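Local coordinates for protein cellulase (Uncultured bacterium, PDB 3WX5) that probably cleaves internal beta-1,4-glucosidic bonds of cellulose, as an endoglucanase of glycoside hydrolase family 12, at residues 142-147 and 195-200; 111-116 and 230-235; 34-39 and 77-82. All blocks are in the same frame, centred on the assembly; numbering follows the deposited sequence.

Contact 1: residues 142-147 and 195-200; sequences LMIWLN and LDLKAF
In the first turn of the helix that brings Phe200 against Leu142 and Ile144, two acceptors of Asp196 grip Ala199 N. Asp196 OD1 lies 3.1 Å from Ala199 N and is met from well above the carboxylate plane, while Asp196 O takes the same N-H at 3.3 Å from Ala199 N. Asp196 is thus the N-cap of the helix, and the last residue of the strand leading into it.

Between the segments hydrocarbon groups meet, apart from one methyl that lies against a carbonyl oxygen. Ile144 is extended to its tip, CD1 being anti to CA (chi2 170°), and this carries the methyl over one face of the Phe200 ring. Ile144 CD1 sits 3.8 Å from the ring centroid and only 20° off the normal, a CH-pi contact, though displaced toward the CD1 side of the rim. The two side chains cross at about a right angle. The same Ile144 CD1 meets Leu197 CD2 at 3.7 Å. Nearer the strand's start, Leu142 CD2 packs on Phe200 CB at 4.0 Å, and Leu142 CD1 approaches the backbone Phe200 O at 3.6 Å.

The contact lies within the beta-sandwich of family 12, where the helix rests against the inward-facing side of strand 140-149, the side of Leu142 and Ile144. Met143 and Trp145 point to the other face, where Trp145 NE1 gives a weak bond to Met143 SD at 3.5 Å.

Trp169 and Tyr183 meet the Phe200 ring edge-to-face. An alanine in place of Phe200 would probably leave Ile144 CD1 and these two aromatic rings without their shared partner and open a gap beneath the helix, although the Leu142 contact with CB would remain. Leu197 reaches Leu104 and Ser106 of strand 101-111.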
ATOM      1  N   LEU A 142      -1.671   4.660  -6.657  1.00 10.71           N
ATOM      2  CA  LEU A 142      -1.473   5.824  -5.807  1.00 10.91           C
ATOM      3  C   LEU A 142      -0.817   5.388  -4.507  1.00  9.81           C
ATOM      4  O   LEU A 142      -1.353   4.559  -3.773  1.00  8.75           O
ATOM      5  CB  LEU A 142      -2.803   6.538  -5.548  1.00 11.94           C
ATOM      6  CG  LEU A 142      -2.756   7.890  -4.831  1.00 10.90           C
ATOM      7  CD1 LEU A 142      -4.061   8.706  -5.088  1.00  7.76           C
ATOM      8  CD2 LEU A 142      -2.532   7.702  -3.341  1.00 13.42           C
ATOM      9  N   MET A 143       0.394   5.872  -4.282  1.00  9.55           N
ATOM     10  CA  MET A 143       1.129   5.541  -3.072  1.00  9.65           C
ATOM     11  C   MET A 143       1.133   6.730  -2.103  1.00 11.29           C
ATOM     12  O   MET A 143       1.179   7.888  -2.523  1.00 10.71           O
ATOM     13  CB  MET A 143       2.585   5.172  -3.393  1.00 10.88           C
ATOM     14  CG  MET A 143       2.775   4.061  -4.422  1.00 10.72           C
ATOM     15  SD  MET A 143       4.374   3.203  -4.158  1.00 12.05           S
ATOM     16  CE  MET A 143       4.039   2.150  -2.715  1.00  9.78           C
ATOM     17  N   ILE A 144       1.273   6.415  -0.818  1.00  9.71           N
ATOM     18  CA  ILE A 144       1.404   7.446   0.210  1.00 10.07           C
ATOM     19  C   ILE A 144       2.516   7.002   1.125  1.00  9.66           C
ATOM     20  O   ILE A 144       2.348   6.026   1.861  1.00 11.71           O
ATOM     21  CB  ILE A 144       0.130   7.600   1.034  1.00  9.28           C
ATOM     22  CG1 ILE A 144      -1.037   7.982   0.111  1.00  8.73           C
ATOM     23  CG2 ILE A 144       0.335   8.715   2.085  1.00 11.96           C
ATOM     24  CD1 ILE A 144      -2.421   7.925   0.766  1.00  9.06           C
ATOM     25  N   TRP A 145       3.671   7.662   1.010  1.00  7.79           N
ATOM     26  CA  TRP A 145       4.879   7.233   1.717  1.00 10.52           C
ATOM     27  C   TRP A 145       4.940   7.981   3.052  1.00 11.27           C
ATOM     28  O   TRP A 145       4.952   9.209   3.077  1.00 11.40           O
ATOM     29  CB  TRP A 145       6.140   7.590   0.911  1.00 10.01           C
ATOM     30  CG  TRP A 145       6.374   6.792  -0.378  1.00  9.05           C
ATOM     31  CD1 TRP A 145       5.422   6.235  -1.207  1.00 12.51           C
ATOM     32  CD2 TRP A 145       7.649   6.492  -0.969  1.00  9.24           C
ATOM     33  NE1 TRP A 145       6.047   5.574  -2.259  1.00 11.65           N
ATOM     34  CE2 TRP A 145       7.405   5.762  -2.158  1.00 12.26           C
ATOM     35  CE3 TRP A 145       8.977   6.818  -0.632  1.00 13.96           C
ATOM     36  CZ2 TRP A 145       8.442   5.270  -2.962  1.00  8.24           C
ATOM     37  CZ3 TRP A 145      10.021   6.371  -1.466  1.00  9.98           C
ATOM     38  CH2 TRP A 145       9.741   5.623  -2.626  1.00  9.61           C
ATOM     39  N   LEU A 146       4.999   7.231   4.150  1.00 11.61           N
ATOM     40  CA  LEU A 146       4.955   7.805   5.497  1.00 11.09           C
ATOM     41  C   LEU A 146       6.317   7.814   6.179  1.00 12.09           C
ATOM     42  O   LEU A 146       6.587   8.655   7.046  1.00 12.18           O
ATOM     43  CB  LEU A 146       3.968   7.021   6.374  1.00 13.22           C
ATOM     44  CG  LEU A 146       2.542   6.996   5.811  1.00 12.81           C
ATOM     45  CD1 LEU A 146       1.697   6.062   6.648  1.00 15.16           C
ATOM     46  CD2 LEU A 146       1.930   8.428   5.774  1.00 12.71           C
ATOM     47  N   ASN A 147       7.181   6.886   5.778  1.00 12.02           N
ATOM     48  CA  ASN A 147       8.475   6.709   6.445  1.00 12.48           C
ATOM     49  C   ASN A 147       9.367   5.846   5.521  1.00 11.92           C
ATOM     50  O   ASN A 147       8.894   5.282   4.537  1.00 11.53           O
ATOM     51  CB  ASN A 147       8.266   6.030   7.826  1.00 12.45           C
ATOM     52  CG  ASN A 147       9.286   6.473   8.872  1.00 15.82           C
ATOM     53  OD1 ASN A 147       8.958   6.680  10.068  1.00 18.38           O
ATOM     54  ND2 ASN A 147      10.530   6.599   8.447  1.00  9.55           N
ATOM     55  N   LEU A 195      -6.585   8.817   8.467  1.00 10.12           N
ATOM     56  CA  LEU A 195      -5.970   9.491   7.337  1.00 10.50           C
ATOM     57  C   LEU A 195      -6.988   9.556   6.235  1.00 10.46           C
ATOM     58  O   LEU A 195      -7.629   8.538   5.922  1.00 12.34           O
ATOM     59  CB  LEU A 195      -4.726   8.731   6.859  1.00  8.95           C
ATOM     60  CG  LEU A 195      -3.949   9.443   5.741  1.00 12.67           C
ATOM     61  CD1 LEU A 195      -3.306  10.788   6.236  1.00 12.96           C
ATOM     62  CD2 LEU A 195      -2.892   8.516   5.201  1.00 14.89           C
ATOM     63  N   ASP A 196      -7.204  10.756   5.692  1.00  9.00           N
ATOM     64  CA  ASP A 196      -8.198  10.938   4.639  1.00 11.89           C
ATOM     65  C   ASP A 196      -7.641  10.514   3.277  1.00 11.78           C
ATOM     66  O   ASP A 196      -7.005  11.313   2.583  1.00 10.87           O
ATOM     67  CB  ASP A 196      -8.664  12.395   4.606  1.00 11.99           C
ATOM     68  CG  ASP A 196      -9.745  12.650   3.575  1.00 16.36           C
ATOM     69  OD1 ASP A 196     -10.102  11.735   2.788  1.00 11.62           O
ATOM     70  OD2 ASP A 196     -10.272  13.785   3.570  1.00 16.68           O
ATOM     71  N   LEU A 197      -7.826   9.244   2.924  1.00 10.09           N
ATOM     72  CA  LEU A 197      -7.300   8.727   1.654  1.00  8.11           C
ATOM     73  C   LEU A 197      -7.997   9.403   0.445  1.00  9.12           C
ATOM     74  O   LEU A 197      -7.389   9.524  -0.621  1.00 10.31           O
ATOM     75  CB  LEU A 197      -7.472   7.199   1.565  1.00 10.00           C
ATOM     76  CG  LEU A 197      -6.763   6.404   2.679  1.00 10.41           C
ATOM     77  CD1 LEU A 197      -6.867   4.903   2.469  1.00 11.70           C
ATOM     78  CD2 LEU A 197      -5.284   6.857   2.803  1.00 14.18           C
ATOM     79  N   LYS A 198      -9.269   9.776   0.590  0.50  2.00           N
ATOM     80  CA  LYS A 198     -10.010  10.389  -0.527  0.50  2.00           C
ATOM     81  C   LYS A 198      -9.353  11.721  -0.928  0.50  2.39           C
ATOM     82  O   LYS A 198      -9.359  12.094  -2.092  0.50  2.00           O
ATOM     83  CB  LYS A 198     -11.472  10.634  -0.112  0.50  2.00           C
ATOM     84  CG  LYS A 198     -12.420  11.110  -1.227  0.50  4.61           C
ATOM     85  CD  LYS A 198     -12.495  10.095  -2.360  0.50  7.60           C
ATOM     86  CE  LYS A 198     -13.459  10.491  -3.501  0.50 11.76           C
ATOM     87  NZ  LYS A 198     -14.103  11.849  -3.420  0.50  7.83           N
ATOM     88  N   ALA A 199      -8.749  12.409   0.035  1.00  8.38           N
ATOM     89  CA  ALA A 199      -8.082  13.697  -0.296  1.00  8.25           C
ATOM     90  C   ALA A 199      -7.013  13.454  -1.359  1.00  9.83           C
ATOM     91  O   ALA A 199      -6.888  14.236  -2.320  1.00 12.48           O
ATOM     92  CB  ALA A 199      -7.470  14.338   0.943  1.00 10.48           C
ATOM     93  N   PHE A 200      -6.232  12.379  -1.204  1.00  9.51           N
ATOM     94  CA  PHE A 200      -5.193  12.061  -2.198  1.00  9.23           C
ATOM     95  C   PHE A 200      -5.781  11.679  -3.535  1.00 10.17           C
ATOM     96  O   PHE A 200      -5.284  12.083  -4.585  1.00 11.33           O
ATOM     97  CB  PHE A 200      -4.268  10.936  -1.682  1.00 10.45           C
ATOM     98  CG  PHE A 200      -3.579  11.273  -0.397  1.00  8.18           C
ATOM     99  CD1 PHE A 200      -4.204  11.035   0.820  1.00  8.42           C
ATOM    100  CD2 PHE A 200      -2.388  12.019  -0.407  1.00  8.07           C
ATOM    101  CE1 PHE A 200      -3.643  11.425   2.028  1.00  7.91           C
ATOM    102  CE2 PHE A 200      -1.771  12.345   0.798  1.00 11.73           C
ATOM    103  CZ  PHE A 200      -2.406  12.055   2.026  1.00 12.56           C
TER

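Contact 2: residues 111-116 and 230-235; sequences TPISSG and RGLKSS
Thr111 and Lys233 lie side by side and point the same way, with Thr111 CB 3.8 Å from Lys233 CB, as expected of an antiparallel hydrogen-bonded pair. Thr111 N donates to Lys233 O at 2.9 Å, whereas the return bond from Lys233 N to Thr111 O is weak at 3.3 Å. Water 1 donates to Lys233 O and is hydrogen-bonded to Thr111 OG1 and Ser235 OG, the latter at 2.6 Å from the water.

Here strand 101-111 runs out beside the start of strand 233-243 in the six-stranded sheet of the sandwich, and residues 112-116 lead over to strand 117-127 of the other sheet.

Beyond the pair, Ile113 and Leu232 cross at about a right angle, Ile113 CG1 meeting Leu232 CD2 at 3.8 Å. With CG1 set between backbone N and carbonyl carbon (chi1 57°), Ile113 turns its other branch onto the backbone, CG2 resting 3.5 Å from Gly231 C. A CB at Gly231 would be crowded, about 3.3 Å from Ile113 CG2, and at the backbone angles of Gly231 (phi 98°) would also press on Arg230 O, which by itself calls for glycine. Trp118 touches Pro112, Ile113 and Leu232.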
ATOM      1  N   THR A 111       6.336   0.215  12.802  1.00 14.90           N
ATOM      2  CA  THR A 111       7.540   0.249  13.617  1.00 14.83           C
ATOM      3  C   THR A 111       8.736   0.263  12.660  1.00 15.07           C
ATOM      4  O   THR A 111       8.969  -0.712  11.936  1.00 13.18           O
ATOM      5  CB  THR A 111       7.575  -0.983  14.567  1.00 17.64           C
ATOM      6  OG1 THR A 111       6.372  -1.000  15.357  1.00 14.28           O
ATOM      7  CG2 THR A 111       8.801  -0.923  15.495  1.00 19.28           C
ATOM      8  N   PRO A 112       9.466   1.391  12.608  1.00 14.30           N
ATOM      9  CA  PRO A 112      10.621   1.523  11.723  1.00 14.44           C
ATOM     10  C   PRO A 112      11.833   0.744  12.225  1.00 15.91           C
ATOM     11  O   PRO A 112      11.815   0.209  13.359  1.00 14.16           O
ATOM     12  CB  PRO A 112      10.925   3.020  11.746  1.00 14.65           C
ATOM     13  CG  PRO A 112      10.316   3.534  12.999  1.00 16.76           C
ATOM     14  CD  PRO A 112       9.380   2.489  13.579  1.00 16.85           C
ATOM     15  N   ILE A 113      12.835   0.597  11.357  1.00 14.92           N
ATOM     16  CA  ILE A 113      14.125  -0.008  11.763  1.00 15.48           C
ATOM     17  C   ILE A 113      15.294   0.898  11.375  1.00 16.45           C
ATOM     18  O   ILE A 113      15.127   1.799  10.554  1.00 17.28           O
ATOM     19  CB  ILE A 113      14.329  -1.415  11.144  1.00 15.27           C
ATOM     20  CG1 ILE A 113      14.243  -1.375   9.608  1.00 12.21           C
ATOM     21  CG2 ILE A 113      13.320  -2.397  11.708  1.00 18.36           C
ATOM     22  CD1 ILE A 113      14.650  -2.724   8.967  1.00 13.95           C
ATOM     23  N   SER A 114      16.478   0.613  11.921  1.00 17.32           N
ATOM     24  CA  SER A 114      17.670   1.442  11.702  1.00 19.70           C
ATOM     25  C   SER A 114      18.641   0.815  10.721  1.00 19.26           C
ATOM     26  O   SER A 114      19.863   0.956  10.874  1.00 20.48           O
ATOM     27  CB  SER A 114      18.424   1.614  13.023  1.00 19.30           C
ATOM     28  OG  SER A 114      17.754   2.578  13.803  1.00 30.49           O
ATOM     29  N   SER A 115      18.131   0.056   9.771  1.00 16.88           N
ATOM     30  CA  SER A 115      18.995  -0.518   8.747  1.00 16.78           C
ATOM     31  C   SER A 115      18.155  -0.766   7.490  1.00 16.02           C
ATOM     32  O   SER A 115      16.932  -0.674   7.529  1.00 15.79           O
ATOM     33  CB  SER A 115      19.578  -1.844   9.234  1.00 17.00           C
ATOM     34  OG  SER A 115      18.569  -2.849   9.329  1.00 21.37           O
ATOM     35  N   GLY A 116      18.796  -1.216   6.424  1.00 15.52           N
ATOM     36  CA  GLY A 116      18.075  -1.518   5.187  1.00 14.46           C
ATOM     37  C   GLY A 116      17.695  -0.314   4.345  1.00 14.53           C
ATOM     38  O   GLY A 116      17.975   0.858   4.692  1.00 13.48           O
ATOM     39  N   ARG A 230      14.224  -6.745   7.957  1.00 13.93           N
ATOM     40  CA  ARG A 230      13.892  -7.536   9.144  1.00 13.43           C
ATOM     41  C   ARG A 230      13.560  -6.657  10.339  1.00 13.03           C
ATOM     42  O   ARG A 230      14.337  -5.756  10.714  1.00 12.46           O
ATOM     43  CB  ARG A 230      15.027  -8.501   9.520  1.00 15.90           C
ATOM     44  CG  ARG A 230      14.624  -9.436  10.680  1.00 18.85           C
ATOM     45  CD  ARG A 230      15.735 -10.460  11.001  1.00 26.29           C
ATOM     46  NE  ARG A 230      16.914  -9.784  11.546  1.00 38.76           N
ATOM     47  CZ  ARG A 230      18.007  -9.457  10.853  1.00 47.21           C
ATOM     48  NH1 ARG A 230      18.127  -9.764   9.559  1.00 47.95           N
ATOM     49  NH2 ARG A 230      18.997  -8.814  11.465  1.00 51.21           N
ATOM     50  N   GLY A 231      12.434  -6.947  10.972  1.00 12.08           N
ATOM     51  CA  GLY A 231      12.011  -6.144  12.126  1.00 15.24           C
ATOM     52  C   GLY A 231      10.985  -5.049  11.865  1.00 14.39           C
ATOM     53  O   GLY A 231      10.343  -4.567  12.811  1.00 14.25           O
ATOM     54  N   LEU A 232      10.764  -4.683  10.599  1.00 12.71           N
ATOM     55  CA  LEU A 232       9.671  -3.748  10.301  1.00 12.20           C
ATOM     56  C   LEU A 232       8.340  -4.385  10.692  1.00 14.14           C
ATOM     57  O   LEU A 232       8.112  -5.553  10.410  1.00 14.57           O
ATOM     58  CB  LEU A 232       9.648  -3.392   8.811  1.00 12.80           C
ATOM     59  CG  LEU A 232      10.787  -2.480   8.326  1.00  9.65           C
ATOM     60  CD1 LEU A 232      10.912  -2.589   6.773  1.00 11.57           C
ATOM     61  CD2 LEU A 232      10.518  -1.042   8.754  1.00 11.70           C
ATOM     62  N   LYS A 233       7.457  -3.613  11.315  1.00 13.63           N
ATOM     63  CA  LYS A 233       6.193  -4.174  11.792  1.00 14.01           C
ATOM     64  C   LYS A 233       5.030  -3.284  11.363  1.00 12.86           C
ATOM     65  O   LYS A 233       5.085  -2.066  11.510  1.00 12.09           O
ATOM     66  CB  LYS A 233       6.194  -4.279  13.329  1.00 15.45           C
ATOM     67  CG  LYS A 233       4.957  -5.006  13.893  1.00 20.11           C
ATOM     68  CD  LYS A 233       5.108  -5.313  15.408  1.00 27.44           C
ATOM     69  CE  LYS A 233       3.867  -5.993  16.001  1.00 36.77           C
ATOM     70  NZ  LYS A 233       3.606  -7.386  15.485  1.00 41.34           N
ATOM     71  N   SER A 234       3.946  -3.924  10.954  1.00 10.62           N
ATOM     72  CA  SER A 234       2.691  -3.246  10.580  1.00 12.27           C
ATOM     73  C   SER A 234       1.650  -3.586  11.660  1.00 12.68           C
ATOM     74  O   SER A 234       1.450  -4.765  11.953  1.00 12.89           O
ATOM     75  CB  SER A 234       2.245  -3.779   9.207  1.00  9.43           C
ATOM     76  OG  SER A 234       0.895  -3.445   8.842  1.00 12.27           O
ATOM     77  N   SER A 235       1.016  -2.564  12.253  1.00 13.59           N
ATOM     78  CA  SER A 235       0.015  -2.770  13.325  1.00 15.01           C
ATOM     79  C   SER A 235      -1.251  -1.934  13.159  1.00 13.27           C
ATOM     80  O   SER A 235      -1.205  -0.843  12.597  1.00 14.40           O
ATOM     81  CB  SER A 235       0.647  -2.411  14.683  1.00 14.37           C
ATOM     82  OG  SER A 235       1.852  -3.145  14.852  1.00 18.88           O
TER
HETATM   83  O   HOH W   1       3.739  -1.431  14.206  1.00 14.95           O

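Contact 3: residues 34-39 and 77-82; sequences GRYRVI and PAIYLG
Arg37 and Tyr80 are joined by backbone, by side chain and through water. As an antiparallel hydrogen-bonded pair they exchange two main-chain bonds, Tyr80 N to Arg37 O at 2.9 Å and the reverse from Arg37 N to Tyr80 O; Ile39 and Ala78 form the next such pair. Between them, Val38 and Ile79 are the non-hydrogen-bonded pair.

Among the polar side-chain contacts, the direct bond from Arg37 NE to Tyr80 OH is weak, 3.3 Å with an N-H...O angle of 128°. Water 2 supplements it, accepting from Arg37 NE at 2.8 Å and donating to Tyr80 OH. The phenol is also bonded to Ala87 O, and Asp30 forms a salt bridge with Arg37 NH1. Tyr36 OH receives Arg35 NE at 3.1 Å and also Val239 N, while Arg35 NH2 is bonded to Val239 O.

Aliphatic carbons meet the flat groups. With Tyr80 CG set between its backbone N and carbonyl carbon (chi1 71°), Arg37 CB stands over one face of the Tyr80 ring, 3.9 Å from its centroid, a CH-pi contact, with the guanidinium plane 89° from that of the ring. Ile39 CG2 comes in at the ring's edge. Leu81 CD1 lies 3.7 Å above the centre of the Arg35 guanidinium.

Purely apolar contact unites Val38 CG2 and Ile79 CD1 at 3.8 Å. Their face packs on the other sheet of the sandwich, Val38 on strand 49-54 and Ile79 on strand 233-243, while strands 28-31 and 215-225 flank the pair within their own sheet.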
ATOM      1  N   GLY A  34     -11.645 -12.232   7.757  1.00 19.09           N
ATOM      2  CA  GLY A  34     -11.778 -12.108   6.310  1.00 18.59           C
ATOM      3  C   GLY A  34     -11.894 -10.676   5.833  1.00 16.54           C
ATOM      4  O   GLY A  34     -11.992 -10.435   4.631  1.00 19.13           O
ATOM      5  N   ARG A  35     -11.881  -9.717   6.757  1.00 17.30           N
ATOM      6  CA  ARG A  35     -12.066  -8.336   6.342  1.00 17.21           C
ATOM      7  C   ARG A  35     -10.824  -7.811   5.593  1.00 16.89           C
ATOM      8  O   ARG A  35     -10.940  -6.963   4.716  1.00 17.42           O
ATOM      9  CB  ARG A  35     -12.415  -7.426   7.519  1.00 17.67           C
ATOM     10  CG  ARG A  35     -12.452  -5.956   7.101  1.00 20.40           C
ATOM     11  CD  ARG A  35     -13.266  -5.087   8.032  1.00 29.03           C
ATOM     12  NE  ARG A  35     -13.169  -3.688   7.616  1.00 32.17           N
ATOM     13  CZ  ARG A  35     -13.923  -3.121   6.676  1.00 33.00           C
ATOM     14  NH1 ARG A  35     -14.873  -3.811   6.055  1.00 30.15           N
ATOM     15  NH2 ARG A  35     -13.753  -1.845   6.377  1.00 27.09           N
ATOM     16  N   TYR A  36      -9.640  -8.276   5.992  1.00 14.59           N
ATOM     17  CA  TYR A  36      -8.391  -7.888   5.332  1.00 14.87           C
ATOM     18  C   TYR A  36      -7.622  -9.138   4.920  1.00 15.74           C
ATOM     19  O   TYR A  36      -7.969 -10.247   5.317  1.00 15.84           O
ATOM     20  CB  TYR A  36      -7.508  -6.996   6.240  1.00 13.96           C
ATOM     21  CG  TYR A  36      -8.215  -5.787   6.793  1.00 14.68           C
ATOM     22  CD1 TYR A  36      -8.708  -4.788   5.951  1.00 14.65           C
ATOM     23  CD2 TYR A  36      -8.436  -5.658   8.160  1.00 17.59           C
ATOM     24  CE1 TYR A  36      -9.451  -3.727   6.469  1.00 16.49           C
ATOM     25  CE2 TYR A  36      -9.134  -4.575   8.682  1.00 13.36           C
ATOM     26  CZ  TYR A  36      -9.655  -3.644   7.831  1.00 12.67           C
ATOM     27  OH  TYR A  36     -10.379  -2.595   8.341  1.00 15.94           O
ATOM     28  N   ARG A  37      -6.599  -8.951   4.099  1.00 13.18           N
ATOM     29  CA  ARG A  37      -5.720 -10.034   3.683  1.00 15.38           C
ATOM     30  C   ARG A  37      -4.299  -9.543   3.820  1.00 15.48           C
ATOM     31  O   ARG A  37      -4.015  -8.413   3.433  1.00 15.40           O
ATOM     32  CB  ARG A  37      -5.972 -10.316   2.218  1.00 15.41           C
ATOM     33  CG  ARG A  37      -5.428 -11.638   1.737  1.00 28.53           C
ATOM     34  CD  ARG A  37      -6.450 -12.266   0.796  1.00 36.68           C
ATOM     35  NE  ARG A  37      -5.767 -13.035  -0.219  1.00 44.91           N
ATOM     36  CZ  ARG A  37      -5.453 -14.311  -0.090  1.00 51.16           C
ATOM     37  NH1 ARG A  37      -5.810 -14.971   1.008  1.00 55.96           N
ATOM     38  NH2 ARG A  37      -4.794 -14.928  -1.062  1.00 55.90           N
ATOM     39  N   VAL A  38      -3.395 -10.423   4.235  1.00 15.25           N
ATOM     40  CA  VAL A  38      -1.982 -10.082   4.336  1.00 13.12           C
ATOM     41  C   VAL A  38      -1.180 -10.919   3.328  1.00 14.46           C
ATOM     42  O   VAL A  38      -1.456 -12.114   3.128  1.00 15.08           O
ATOM     43  CB  VAL A  38      -1.447 -10.305   5.764  1.00 12.11           C
ATOM     44  CG1 VAL A  38       0.078 -10.045   5.831  1.00 11.29           C
ATOM     45  CG2 VAL A  38      -2.203  -9.383   6.749  1.00 12.87           C
ATOM     46  N   ILE A  39      -0.257 -10.268   2.624  1.00 11.87           N
ATOM     47  CA  ILE A  39       0.464 -10.948   1.545  1.00 11.88           C
ATOM     48  C   ILE A  39       1.947 -10.757   1.763  1.00 13.97           C
ATOM     49  O   ILE A  39       2.385  -9.646   2.091  1.00 12.12           O
ATOM     50  CB  ILE A  39       0.045 -10.407   0.143  1.00 13.25           C
ATOM     51  CG1 ILE A  39       0.025  -8.867   0.111  1.00 12.71           C
ATOM     52  CG2 ILE A  39      -1.322 -10.977  -0.279  1.00 10.49           C
ATOM     53  CD1 ILE A  39      -0.229  -8.287  -1.300  1.00 10.20           C
ATOM     54  N   PRO A  77       5.557  -6.713   1.225  1.00 11.93           N
ATOM     55  CA  PRO A  77       4.672  -7.327   2.235  1.00 12.13           C
ATOM     56  C   PRO A  77       3.648  -6.292   2.723  1.00 12.21           C
ATOM     57  O   PRO A  77       4.014  -5.134   2.976  1.00 11.07           O
ATOM     58  CB  PRO A  77       5.631  -7.690   3.379  1.00 11.35           C
ATOM     59  CG  PRO A  77       6.825  -6.729   3.192  1.00 10.81           C
ATOM     60  CD  PRO A  77       6.953  -6.576   1.688  1.00 11.14           C
ATOM     61  N   ALA A  78       2.372  -6.660   2.726  1.00  9.60           N
ATOM     62  CA  ALA A  78       1.301  -5.663   2.838  1.00  9.89           C
ATOM     63  C   ALA A  78       0.009  -6.262   3.389  1.00 11.41           C
ATOM     64  O   ALA A  78      -0.195  -7.459   3.313  1.00 11.95           O
ATOM     65  CB  ALA A  78       1.022  -5.035   1.457  1.00  9.57           C
ATOM     66  N   ILE A  79      -0.868  -5.396   3.897  1.00 12.55           N
ATOM     67  CA  ILE A  79      -2.205  -5.791   4.296  1.00 12.59           C
ATOM     68  C   ILE A  79      -3.175  -4.953   3.456  1.00 13.74           C
ATOM     69  O   ILE A  79      -2.848  -3.829   3.055  1.00 12.21           O
ATOM     70  CB  ILE A  79      -2.453  -5.562   5.812  1.00 11.46           C
ATOM     71  CG1 ILE A  79      -3.881  -5.969   6.195  1.00 11.34           C
ATOM     72  CG2 ILE A  79      -2.068  -4.121   6.278  1.00 11.21           C
ATOM     73  CD1 ILE A  79      -4.069  -6.204   7.725  1.00 13.68           C
ATOM     74  N   TYR A  80      -4.316  -5.533   3.105  1.00 11.31           N
ATOM     75  CA  TYR A  80      -5.239  -4.811   2.231  1.00 12.96           C
ATOM     76  C   TYR A  80      -6.705  -5.102   2.479  1.00 13.98           C
ATOM     77  O   TYR A  80      -7.085  -6.193   2.948  1.00 12.43           O
ATOM     78  CB  TYR A  80      -4.877  -5.004   0.741  1.00 12.40           C
ATOM     79  CG  TYR A  80      -5.148  -6.371   0.159  1.00 11.22           C
ATOM     80  CD1 TYR A  80      -6.361  -6.650  -0.466  1.00 14.97           C
ATOM     81  CD2 TYR A  80      -4.131  -7.321   0.064  1.00 14.22           C
ATOM     82  CE1 TYR A  80      -6.605  -7.905  -1.044  1.00 16.11           C
ATOM     83  CE2 TYR A  80      -4.351  -8.563  -0.544  1.00 17.53           C
ATOM     84  CZ  TYR A  80      -5.595  -8.848  -1.089  1.00 17.69           C
ATOM     85  OH  TYR A  80      -5.817 -10.064  -1.709  1.00 16.05           O
ATOM     86  N   LEU A  81      -7.515  -4.125   2.073  1.00 13.64           N
ATOM     87  CA  LEU A  81      -8.937  -4.282   1.842  1.00 15.10           C
ATOM     88  C   LEU A  81      -9.199  -4.199   0.344  1.00 16.34           C
ATOM     89  O   LEU A  81      -8.589  -3.383  -0.350  1.00 13.98           O
ATOM     90  CB  LEU A  81      -9.674  -3.134   2.529  1.00 15.19           C
ATOM     91  CG  LEU A  81     -11.191  -3.232   2.327  1.00 16.94           C
ATOM     92  CD1 LEU A  81     -11.882  -3.678   3.584  1.00 23.70           C
ATOM     93  CD2 LEU A  81     -11.706  -1.886   1.859  1.00 18.96           C
ATOM     94  N   GLY A  82     -10.073  -5.065  -0.164  1.00 13.36           N
ATOM     95  CA  GLY A  82     -10.428  -5.029  -1.576  1.00 13.05           C
ATOM     96  C   GLY A  82      -9.837  -6.193  -2.377  1.00 14.09           C
ATOM     97  O   GLY A  82      -9.728  -7.316  -1.863  1.00 15.97           O
TER
HETATM   98  O   HOH W   2      -4.005 -11.960  -2.114  1.00 31.59           O

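Overall arrangement
The three contacts sample one beta-sandwich with centres well apart. The centres of contacts 1 and 2 are about 20 Å apart, their nearest atoms about 4 Å, without touching; those of contacts 1 and 3 are about 17 Å apart, on opposite sides of the chain's centre. Contacts 2 and 3 touch, Ser234 OG packing 4.0 Å from Ile79 CG2 across the sheet interface. Contact 1 is nested within the chain loop that contact 2 closes. Contacts 1 and 2 share the smaller sheet through strands 191-196, 101-111 and 233-243; contacts 1 and 3 both reach the larger mixed sheet, whose concave face probably forms the cellulose-binding cleft, as in other family 12 enzymes.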